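PDB 4WA0: possible adhesin from Caldicellulosiruptor kronotskyensis, which probably mediates attachment of the cells to cellulose, the chain here being its magnesium-bearing C-terminal beta-helix domain. Local coordinates for residues Pro257-Tyr262 with Ile274-Arg279; Gln291-Ser296 with Gln338-Pro343. All blocks are in the same frame, centred on the assembly; numbering follows the deposited sequence. Where two conformers were deposited one is given.

Contacts 1 and 2 lie at the same end of the beta-helix, their centres about 11 Å apart; strands 258-263 and 291-296 are parallel neighbours, joined by backbone bonds such as the probable one from I259 N to Q291 O (2.8 Å). Each contact packs a helix or the loop before one against one of these strands. In contact 1 helix 269-280 packs on 258-262 in a buried, mostly aliphatic interface whose polar margin reaches the magnesium site. Contact 2 is only partly buried and more polar: segment 338-343, leading into helix 342-352, lies on 291-296 through a glutamine side chain against Q338 CB, a histidine ring and a proline. Q258 OE1 of contact 1 bonds to S341 N.

Contact 1 (Pro257-Tyr262 with Ile274-Arg279); sequences PQIVIY and IEISAR. With MG (magnesium ion), chain B.
Two flat groups lie side by side at one margin of the apolar contact of I259 and I261 with the helix: the carboxylate of E275 and the guanidinium of R279. E275 OE1 binds magnesium at 2.5 Å together with D239 OD1 and the backbone oxygens of V241, S243 and L246, while OE2 bonds to S248 OG. R279 NE also bonds to S248 OG, and NH1 forms a salt bridge with D239, making this arginine second-shell to the metal. Their aliphatic stems share the packing with I276. E275 CG lies 3.9 Å from I261 CD1, the chains passing side by side and pointing opposite ways, and the bend at chi2 (70°) turns CD to the metal side. I276 crosses I261 at about a right angle, its CG1 3.7 Å from I261 CD1 and 4.2 Å from I259 CD1. I259, with CG1 anti to the backbone N (chi1 -172°), reaches CD1 to R279 CG at 3.8 Å. The segment axes approach to 9.7 Å at 132°, and I276 also meets L290. Strand 258-263 runs between antiparallel 247-251 and parallel 291-296; helix 269-280 covers the side bearing I259 and I261, while V260 faces helix 342-352.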
ATOM      1  N   PRO A 257       6.294  19.066 -20.343  1.00 18.35           N
ATOM      2  CA  PRO A 257       7.472  18.249 -20.435  1.00 18.06           C
ATOM      3  C   PRO A 257       7.596  17.265 -19.291  1.00 17.46           C
ATOM      4  O   PRO A 257       6.874  17.383 -18.253  1.00 18.87           O
ATOM      5  CB  PRO A 257       8.569  19.276 -20.363  1.00 19.05           C
ATOM      6  CG  PRO A 257       8.030  20.298 -19.500  1.00 18.82           C
ATOM      7  CD  PRO A 257       6.591  20.428 -19.866  1.00 20.48           C
ATOM      8  N   GLN A 258       8.381  16.241 -19.535  1.00 16.16           N
ATOM      9  CA  GLN A 258       8.692  15.266 -18.518  1.00 18.38           C
ATOM     10  C   GLN A 258      10.094  15.527 -18.057  1.00 18.28           C
ATOM     11  O   GLN A 258      10.966  15.927 -18.848  1.00 17.81           O
ATOM     12  CB  GLN A 258       8.660  13.863 -19.064  1.00 19.76           C
ATOM     13  CG  GLN A 258       7.343  13.478 -19.662  1.00 22.64           C
ATOM     14  CD  GLN A 258       6.986  12.071 -19.382  1.00 22.66           C
ATOM     15  OE1 GLN A 258       7.719  11.350 -18.684  1.00 23.96           O
ATOM     16  NE2 GLN A 258       5.777  11.671 -19.849  1.00 27.25           N
ATOM     17  N   ILE A 259      10.345  15.229 -16.792  1.00 15.94           N
ATOM     18  CA  ILE A 259      11.771  15.285 -16.334  1.00 14.93           C
ATOM     19  C   ILE A 259      12.017  14.240 -15.242  1.00 14.35           C
ATOM     20  O   ILE A 259      11.105  13.939 -14.424  1.00 13.85           O
ATOM     21  CB  ILE A 259      12.098  16.708 -15.920  1.00 16.39           C
ATOM     22  CG1 ILE A 259      13.615  16.903 -15.614  1.00 16.65           C
ATOM     23  CG2 ILE A 259      11.260  17.116 -14.735  1.00 18.43           C
ATOM     24  CD1 ILE A 259      13.980  18.355 -15.456  1.00 17.61           C
ATOM     25  N   VAL A 260      13.183  13.603 -15.302  1.00 13.72           N
ATOM     26  CA  VAL A 260      13.629  12.770 -14.215  1.00 13.73           C
ATOM     27  C   VAL A 260      14.743  13.508 -13.457  1.00 13.53           C
ATOM     28  O   VAL A 260      15.680  14.022 -14.080  1.00 14.79           O
ATOM     29  CB  VAL A 260      13.978  11.324 -14.636  1.00 14.41           C
ATOM     30  CG1 VAL A 260      15.061  11.314 -15.668  1.00 15.35           C
ATOM     31  CG2 VAL A 260      14.349  10.460 -13.449  1.00 13.98           C
ATOM     32  N   ILE A 261      14.596  13.517 -12.121  1.00 11.68           N
ATOM     33  CA  ILE A 261      15.631  14.018 -11.218  1.00 12.93           C
ATOM     34  C   ILE A 261      16.250  12.867 -10.472  1.00 12.94           C
ATOM     35  O   ILE A 261      15.525  12.080  -9.892  1.00 12.75           O
ATOM     36  CB  ILE A 261      14.992  15.001 -10.228  1.00 12.73           C
ATOM     37  CG1 ILE A 261      14.291  16.172 -10.926  1.00 15.32           C
ATOM     38  CG2 ILE A 261      15.968  15.638  -9.263  1.00 13.33           C
ATOM     39  CD1 ILE A 261      15.063  16.964 -11.960  1.00 16.90           C
ATOM     40  N   TYR A 262      17.589  12.819 -10.457  1.00 13.00           N
ATOM     41  CA  TYR A 262      18.328  11.776  -9.797  1.00 14.32           C
ATOM     42  C   TYR A 262      19.068  12.417  -8.619  1.00 15.04           C
ATOM     43  O   TYR A 262      19.758  13.420  -8.808  1.00 14.24           O
ATOM     44  CB  TYR A 262      19.379  11.222 -10.695  1.00 14.32           C
ATOM     45  CG  TYR A 262      18.844  10.492 -11.936  1.00 12.92           C
ATOM     46  CD1 TYR A 262      18.384   9.248 -11.842  1.00 14.50           C
ATOM     47  CD2 TYR A 262      18.951  11.067 -13.188  1.00 15.86           C
ATOM     48  CE1 TYR A 262      17.905   8.559 -12.984  1.00 17.03           C
ATOM     49  CE2 TYR A 262      18.464  10.405 -14.327  1.00 15.05           C
ATOM     50  CZ  TYR A 262      17.992   9.145 -14.194  1.00 16.42           C
ATOM     51  OH  TYR A 262      17.539   8.429 -15.293  1.00 20.23           O
ATOM     52  N   ILE A 274      15.618  23.860  -8.363  1.00 16.39           N
ATOM     53  CA  ILE A 274      16.758  24.496  -8.957  1.00 17.94           C
ATOM     54  C   ILE A 274      17.325  23.682 -10.125  1.00 17.75           C
ATOM     55  O   ILE A 274      17.585  24.268 -11.203  1.00 18.43           O
ATOM     56  CB  ILE A 274      17.851  24.740  -7.886  1.00 19.43           C
ATOM     57  CG1 ILE A 274      17.347  25.820  -6.912  1.00 21.46           C
ATOM     58  CG2 ILE A 274      19.176  25.094  -8.583  1.00 19.79           C
ATOM     59  CD1 ILE A 274      18.125  25.919  -5.623  1.00 22.69           C
ATOM     60  N   GLU A 275      17.369  22.350  -9.979  1.00 16.46           N
ATOM     61  CA  GLU A 275      17.812  21.437 -11.052  1.00 16.29           C
ATOM     62  C   GLU A 275      16.833  21.511 -12.215  1.00 16.46           C
ATOM     63  O   GLU A 275      17.259  21.566 -13.367  1.00 18.47           O
ATOM     64  CB  GLU A 275      17.910  20.015 -10.534  1.00 16.76           C
ATOM     65  CG  GLU A 275      18.384  18.956 -11.544  1.00 15.74           C
ATOM     66  CD  GLU A 275      19.836  19.046 -11.957  1.00 19.54           C
ATOM     67  OE1 GLU A 275      20.605  19.713 -11.237  1.00 20.93           O
ATOM     68  OE2 GLU A 275      20.217  18.417 -13.005  1.00 19.20           O
ATOM     69  N   ILE A 276      15.539  21.513 -11.903  1.00 15.79           N
ATOM     70  CA  ILE A 276      14.498  21.555 -12.960  1.00 17.34           C
ATOM     71  C   ILE A 276      14.571  22.846 -13.789  1.00 16.83           C
ATOM     72  O   ILE A 276      14.513  22.832 -15.048  1.00 17.86           O
ATOM     73  CB  ILE A 276      13.060  21.364 -12.423  1.00 15.95           C
ATOM     74  CG1 ILE A 276      12.877  19.966 -11.757  1.00 16.54           C
ATOM     75  CG2 ILE A 276      11.996  21.604 -13.508  1.00 16.66           C
ATOM     76  CD1 ILE A 276      11.719  19.907 -10.791  1.00 15.31           C
ATOM     77  N   SER A 277      14.712  23.944 -13.100  0.63 18.54           N
ATOM     78  CA  SER A 277      14.754  25.230 -13.762  0.63 20.03           C
ATOM     79  C   SER A 277      15.975  25.326 -14.714  0.63 22.44           C
ATOM     80  O   SER A 277      15.899  25.793 -15.879  0.63 22.91           O
ATOM     81  CB  SER A 277      14.803  26.315 -12.692  0.63 20.88           C
ATOM     82  OG  SER A 277      13.608  26.372 -11.955  0.63 21.53           O
ATOM     83  N   ALA A 278      17.117  24.864 -14.236  1.00 20.92           N
ATOM     84  CA  ALA A 278      18.309  24.854 -15.052  1.00 23.63           C
ATOM     85  C   ALA A 278      18.146  23.930 -16.241  1.00 23.26           C
ATOM     86  O   ALA A 278      18.537  24.297 -17.354  1.00 22.39           O
ATOM     87  CB  ALA A 278      19.550  24.471 -14.227  1.00 23.20           C
ATOM     88  N   ARG A 279      17.563  22.732 -16.066  1.00 19.71           N
ATOM     89  CA  ARG A 279      17.484  21.770 -17.177  1.00 20.49           C
ATOM     90  C   ARG A 279      16.503  22.255 -18.244  1.00 19.78           C
ATOM     91  O   ARG A 279      16.749  22.065 -19.442  1.00 21.67           O
ATOM     92  CB  ARG A 279      16.999  20.394 -16.690  1.00 20.63           C
ATOM     93  CG  ARG A 279      16.772  19.366 -17.780  1.00 20.36           C
ATOM     94  CD  ARG A 279      17.990  19.049 -18.596  1.00 25.06           C
ATOM     95  NE  ARG A 279      19.063  18.509 -17.766  1.00 23.96           N
ATOM     96  CZ  ARG A 279      20.355  18.618 -18.026  1.00 26.32           C
ATOM     97  NH1 ARG A 279      21.264  18.099 -17.199  1.00 24.59           N
ATOM     98  NH2 ARG A 279      20.754  19.331 -19.067  1.00 28.10           N
TER
HETATM   99 MG    MG B 601      23.013  19.158 -11.316  1.00 21.71          MG

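Contact 2 (Gln291-Ser296 with Gln338-Pro343)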
ATOM      1  N   GLN A 291       5.555  16.770 -15.690  0.64 16.69           N
ATOM      2  CA  GLN A 291       5.544  15.399 -15.288  0.64 16.27           C
ATOM      3  C   GLN A 291       6.906  15.087 -14.669  0.64 16.05           C
ATOM      4  O   GLN A 291       7.936  15.180 -15.333  0.64 17.65           O
ATOM      5  CB  GLN A 291       5.272  14.435 -16.394  0.64 16.11           C
ATOM      6  CG  GLN A 291       5.142  13.027 -15.824  0.64 16.59           C
ATOM      7  CD  GLN A 291       4.707  12.017 -16.813  0.64 15.89           C
ATOM      8  OE1 GLN A 291       5.249  10.926 -16.816  0.64 14.04           O
ATOM      9  NE2 GLN A 291       3.698  12.340 -17.644  0.64 18.14           N
ATOM     10  N   LEU A 292       6.889  14.663 -13.425  1.00 13.58           N
ATOM     11  CA  LEU A 292       8.144  14.582 -12.642  1.00 12.50           C
ATOM     12  C   LEU A 292       8.373  13.196 -12.055  1.00 11.29           C
ATOM     13  O   LEU A 292       7.499  12.643 -11.446  1.00 10.57           O
ATOM     14  CB  LEU A 292       8.036  15.585 -11.493  1.00 13.50           C
ATOM     15  CG  LEU A 292       9.188  15.723 -10.493  1.00 14.43           C
ATOM     16  CD1 LEU A 292      10.422  16.310 -11.152  1.00 15.99           C
ATOM     17  CD2 LEU A 292       8.762  16.604  -9.366  1.00 15.40           C
ATOM     18  N   HIS A 293       9.598  12.681 -12.219  1.00 11.92           N
ATOM     19  CA  HIS A 293      10.000  11.403 -11.682  1.00 11.78           C
ATOM     20  C   HIS A 293      11.231  11.647 -10.793  1.00 13.60           C
ATOM     21  O   HIS A 293      12.197  12.155 -11.270  1.00 12.51           O
ATOM     22  CB  HIS A 293      10.288  10.431 -12.795  1.00 13.70           C
ATOM     23  CG  HIS A 293       9.131  10.301 -13.726  1.00 12.66           C
ATOM     24  ND1 HIS A 293       8.068   9.506 -13.418  1.00 14.02           N
ATOM     25  CD2 HIS A 293       8.806  10.946 -14.868  1.00 14.45           C
ATOM     26  CE1 HIS A 293       7.124   9.653 -14.333  1.00 12.75           C
ATOM     27  NE2 HIS A 293       7.540  10.531 -15.208  1.00 12.72           N
ATOM     28  N   LEU A 294      11.121  11.300  -9.515  1.00 11.37           N
ATOM     29  CA  LEU A 294      12.169  11.566  -8.534  1.00 11.02           C
ATOM     30  C   LEU A 294      12.753  10.197  -8.194  1.00 11.84           C
ATOM     31  O   LEU A 294      12.013   9.274  -7.783  1.00 11.60           O
ATOM     32  CB  LEU A 294      11.547  12.165  -7.273  1.00 11.83           C
ATOM     33  CG  LEU A 294      10.924  13.549  -7.423  1.00 13.13           C
ATOM     34  CD1 LEU A 294      10.231  13.938  -6.119  1.00 13.28           C
ATOM     35  CD2 LEU A 294      11.857  14.644  -7.927  1.00 13.95           C
ATOM     36  N   ILE A 295      14.063  10.048  -8.355  1.00 11.02           N
ATOM     37  CA  ILE A 295      14.757   8.784  -8.106  1.00 11.21           C
ATOM     38  C   ILE A 295      15.971   9.042  -7.218  1.00 13.08           C
ATOM     39  O   ILE A 295      16.800   9.901  -7.552  1.00 12.07           O
ATOM     40  CB  ILE A 295      15.194   8.120  -9.410  1.00 12.39           C
ATOM     41  CG1 ILE A 295      14.002   8.076 -10.414  1.00 15.98           C
ATOM     42  CG2 ILE A 295      15.766   6.745  -9.126  1.00 14.13           C
ATOM     43  CD1 ILE A 295      14.231   7.226 -11.583  1.00 18.42           C
ATOM     44  N   SER A 296      15.989   8.347  -6.087  1.00 12.87           N
ATOM     45  CA  SER A 296      17.028   8.512  -5.058  1.00 11.99           C
ATOM     46  C   SER A 296      17.463   7.201  -4.429  1.00 14.42           C
ATOM     47  O   SER A 296      16.721   6.132  -4.475  1.00 13.84           O
ATOM     48  CB  SER A 296      16.493   9.493  -4.050  1.00 12.04           C
ATOM     49  OG  SER A 296      17.532   9.919  -3.178  1.00 14.06           O
ATOM     50  N   GLN A 338       1.933   8.952 -13.260  1.00 15.20           N
ATOM     51  CA  GLN A 338       2.003   8.983 -14.719  1.00 17.25           C
ATOM     52  C   GLN A 338       3.200   8.179 -15.136  1.00 15.84           C
ATOM     53  O   GLN A 338       4.281   8.353 -14.574  1.00 15.90           O
ATOM     54  CB  GLN A 338       2.267  10.396 -15.208  1.00 20.36           C
ATOM     55  CG  GLN A 338       1.231  11.422 -14.817  1.00 25.04           C
ATOM     56  CD  GLN A 338      -0.066  11.231 -15.619  1.00 35.80           C
ATOM     57  OE1 GLN A 338      -0.150  10.389 -16.543  1.00 35.55           O
ATOM     58  NE2 GLN A 338      -1.084  11.970 -15.232  1.00 35.72           N
HETATM   59  N   MSE A 339       3.027   7.338 -16.145  0.55 16.19           N
HETATM   60  CA  MSE A 339       4.139   6.558 -16.707  0.55 16.55           C
HETATM   61  C   MSE A 339       5.111   7.485 -17.387  0.55 16.30           C
HETATM   62  O   MSE A 339       4.694   8.380 -18.139  0.55 14.55           O
HETATM   63  CB  MSE A 339       3.621   5.547 -17.741  0.55 17.63           C
HETATM   64  CG  MSE A 339       4.719   4.779 -18.454  0.55 20.06           C
HETATM   65 SE   MSE A 339       5.301   3.228 -17.376  0.55 25.38          SE
HETATM   66  CE  MSE A 339       5.276   2.026 -18.944  0.55 27.36           C
ATOM     67  N   PRO A 340       6.423   7.284 -17.160  1.00 16.43           N
ATOM     68  CA  PRO A 340       7.353   8.119 -17.953  1.00 18.27           C
ATOM     69  C   PRO A 340       7.235   7.850 -19.430  1.00 15.98           C
ATOM     70  O   PRO A 340       6.827   6.732 -19.836  1.00 17.82           O
ATOM     71  CB  PRO A 340       8.744   7.744 -17.426  1.00 17.76           C
ATOM     72  CG  PRO A 340       8.554   6.753 -16.361  1.00 18.90           C
ATOM     73  CD  PRO A 340       7.131   6.341 -16.288  1.00 17.94           C
ATOM     74  N   SER A 341       7.588   8.849 -20.220  1.00 13.39           N
ATOM     75  CA  SER A 341       7.634   8.728 -21.676  1.00 14.76           C
ATOM     76  C   SER A 341       8.743   7.726 -22.035  1.00 13.59           C
ATOM     77  O   SER A 341       9.652   7.472 -21.259  1.00 12.80           O
ATOM     78  CB  SER A 341       7.947  10.038 -22.321  1.00 16.16           C
ATOM     79  OG  SER A 341       9.225  10.488 -21.917  1.00 16.08           O
ATOM     80  N   PRO A 342       8.752   7.253 -23.287  1.00 14.13           N
ATOM     81  CA  PRO A 342       9.736   6.234 -23.635  1.00 15.15           C
ATOM     82  C   PRO A 342      11.220   6.667 -23.491  1.00 14.95           C
ATOM     83  O   PRO A 342      12.011   5.876 -22.929  1.00 14.28           O
ATOM     84  CB  PRO A 342       9.311   5.776 -25.031  1.00 15.82           C
ATOM     85  CG  PRO A 342       7.830   6.071 -25.064  1.00 16.78           C
ATOM     86  CD  PRO A 342       7.620   7.304 -24.237  1.00 16.42           C
ATOM     87  N   PRO A 343      11.545   7.918 -23.849  1.00 16.21           N
ATOM     88  CA  PRO A 343      12.920   8.317 -23.638  1.00 16.98           C
ATOM     89  C   PRO A 343      13.286   8.376 -22.177  1.00 16.63           C
ATOM     90  O   PRO A 343      14.445   8.070 -21.828  1.00 17.88           O
ATOM     91  CB  PRO A 343      12.997   9.693 -24.255  1.00 15.96           C
ATOM     92  CG  PRO A 343      11.931   9.703 -25.288  1.00 19.14           C
ATOM     93  CD  PRO A 343      10.823   8.881 -24.707  1.00 17.66           C
TER
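Q291 and H293 on the strand stand against Q338 and P340 of a loop that passes across the strand's start and diverges from it, with CA atoms 7.4 Å apart at Q291-Q338 and 7.6 Å at H293-P340. The Q291 side chain, CG anti to its backbone N (chi1 -174°) and extended beyond, reaches across so that CD sits 3.3 Å from Q338 CB. The two glutamine chains cross obliquely, their amide planes 31° apart, and the Q338 amide turns off from the strand. H293 carries the rest of the contact with its ring. P340 CB lies over one face in a CH-pi contact, 4.0 Å from the ring centroid and 21° off the normal. At the edge, in the ring plane, Q338 O is 3.1 Å from H293 CE1, and the end of the Q291 amide also comes up to the edge. The bond from H293 ND1 to S313 OG ties the ring to the next strand and would limit its rotation. Beyond P340 the chain turns into helix 342-352 at its N-cap, S341, whose OG bonds to D251. Strand 291-296 runs between 258-263 and 313-316 in the beta-helix wall. L292 and L294 pack on M310 of strand 308-311, while segment 338-343 lies over the H293 side, where I295 also meets I348 of helix 342-352.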